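Local coordinates for Carboxylesterase/phospholipase family protein (Francisella tularensis subsp. tularensis, PDB 4F21) that probably hydrolyses carboxylic esters as a serine hydrolase of the carboxylesterase/phospholipase family, at residues H226-C229 and M230-K234. Numbering follows the deposited sequence.
Sequences HSVC and MEEIK
Cys229 and Glu232 grip each other at the start of helix 230-243. The thiol sulphur of Cys229 accepts from the backbone of Glu232, N to SG 3.5 Å at an N-H...S angle of 156°, and the same SG rests 3.5 Å from Glu232 CB. A chi1 of 65° sets SG between the backbone N and carbonyl carbon of Cys229, which points it at the N-H of Glu232. In return Glu232, with CG anti to its own N (chi1 -178°) and the chain extended beyond, reaches back along the incoming loop; its OE1 takes a weak bond from Cys229 N at 3.5 Å. Beside the cap, Val228 and Ile233 meet, their side chains crossing at about a right angle, Val228 CG1 to Ile233 CG1 3.8 Å. Ile233 N closes the turn on Cys229 O at 3.1 Å. Outside this shell, Tyr221 and Met224 pack on both Cys229 and Glu232, while Phe53 touches Val228 and Ile56 touches Ile233. Three residues before Cys229 in the same loop, His226 is hydrogen-bonded to Ser140 and Asp194 in a geometry consistent with the catalytic triad of alpha/beta hydrolases. The reciprocal bonds form a capping box, here with cysteine as N-cap, where the histidine loop enters the last helix of the fold.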
loop_
_atom_site.group_PDB
_atom_site.type_symbol
_atom_site.label_atom_id
_atom_site.label_comp_id
_atom_site.label_asym_id
_atom_site.label_seq_id
_atom_site.Cartn_x
_atom_site.Cartn_y
_atom_site.Cartn_z
ATOM N N HIS A 226 5.311 -10.351 -11.029
ATOM C CA HIS A 226 5.109 -8.972 -10.605
ATOM C C HIS A 226 3.877 -8.380 -11.280
ATOM O O HIS A 226 3.989 -7.619 -12.241
ATOM C CB HIS A 226 6.343 -8.125 -10.926
ATOM C CG HIS A 226 6.430 -6.859 -10.132
ATOM N ND1 HIS A 226 6.490 -6.846 -8.755
ATOM C CD2 HIS A 226 6.466 -5.563 -10.522
ATOM C CE1 HIS A 226 6.560 -5.597 -8.331
ATOM N NE2 HIS A 226 6.547 -4.798 -9.383
ATOM N N SER A 227 2.702 -8.737 -10.772
ATOM C CA SER A 227 1.448 -8.275 -11.349
ATOM C C SER A 227 0.278 -8.476 -10.390
ATOM O O SER A 227 0.471 -8.783 -9.217
ATOM C CB SER A 227 1.174 -9.020 -12.657
ATOM O OG SER A 227 1.160 -10.425 -12.454
ATOM N N VAL A 228 -0.935 -8.300 -10.903
ATOM C CA VAL A 228 -2.149 -8.564 -10.142
ATOM C C VAL A 228 -3.055 -9.484 -10.947
ATOM O O VAL A 228 -3.398 -9.176 -12.090
ATOM C CB VAL A 228 -2.909 -7.255 -9.822
ATOM C CG1 VAL A 228 -4.277 -7.544 -9.237
ATOM C CG2 VAL A 228 -2.097 -6.379 -8.874
ATOM N N CYS A 229 -3.442 -10.608 -10.348
ATOM C CA CYS A 229 -4.282 -11.593 -11.023
ATOM C C CYS A 229 -5.757 -11.467 -10.641
ATOM O O CYS A 229 -6.158 -10.553 -9.920
ATOM C CB CYS A 229 -3.781 -13.007 -10.748
ATOM S SG CYS A 229 -3.920 -13.497 -9.026
ATOM N N MET A 230 -6.543 -12.385 -11.142
ATOM C CA MET A 230 -7.977 -12.333 -10.980
ATOM C C MET A 230 -8.463 -12.856 -9.637
ATOM O O MET A 230 -9.399 -12.329 -9.092
ATOM C CB MET A 230 -8.674 -13.000 -12.164
ATOM C CG MET A 230 -8.867 -12.109 -13.371
ATOM S SD MET A 230 -10.212 -10.856 -13.346
ATOM C CE MET A 230 -9.829 -9.946 -11.888
ATOM N N GLU A 231 -7.807 -13.877 -9.110
ATOM C CA GLU A 231 -8.103 -14.438 -7.794
ATOM C C GLU A 231 -7.750 -13.385 -6.752
ATOM O O GLU A 231 -8.493 -13.151 -5.791
ATOM C CB GLU A 231 -7.264 -15.700 -7.552
ATOM C CG GLU A 231 -7.373 -16.745 -8.671
ATOM C CD GLU A 231 -8.740 -17.412 -8.728
ATOM O OE1 GLU A 231 -9.494 -17.312 -7.737
ATOM O OE2 GLU A 231 -9.059 -18.030 -9.767
ATOM N N GLU A 232 -6.621 -12.722 -6.979
ATOM C CA GLU A 232 -6.163 -11.643 -6.113
ATOM C C GLU A 232 -7.158 -10.494 -6.122
ATOM O O GLU A 232 -7.436 -9.916 -5.088
ATOM C CB GLU A 232 -4.790 -11.148 -6.561
ATOM C CG GLU A 232 -4.207 -10.061 -5.682
ATOM C CD GLU A 232 -2.780 -9.735 -6.052
ATOM O OE1 GLU A 232 -2.305 -10.242 -7.092
ATOM O OE2 GLU A 232 -2.133 -8.974 -5.304
ATOM N N ILE A 233 -7.697 -10.172 -7.295
ATOM C CA ILE A 233 -8.692 -9.110 -7.415
ATOM C C ILE A 233 -9.932 -9.453 -6.594
ATOM O O ILE A 233 -10.480 -8.606 -5.881
ATOM C CB ILE A 233 -9.074 -8.862 -8.884
ATOM C CG1 ILE A 233 -8.027 -7.978 -9.559
ATOM C CG2 ILE A 233 -10.418 -8.184 -8.984
ATOM C CD1 ILE A 233 -7.988 -6.571 -9.013
ATOM N N LYS A 234 -10.351 -10.710 -6.687
ATOM C CA LYS A 234 -11.439 -11.211 -5.854
ATOM C C LYS A 234 -11.129 -11.016 -4.371
ATOM O O LYS A 234 -11.981 -10.549 -3.612
ATOM C CB LYS A 234 -11.708 -12.693 -6.137
ATOM C CG LYS A 234 -12.765 -13.309 -5.235
ATOM C CD LYS A 234 -12.652 -14.825 -5.179
ATOM C CE LYS A 234 -13.672 -15.404 -4.205
ATOM N NZ LYS A 234 -13.475 -16.864 -3.978
#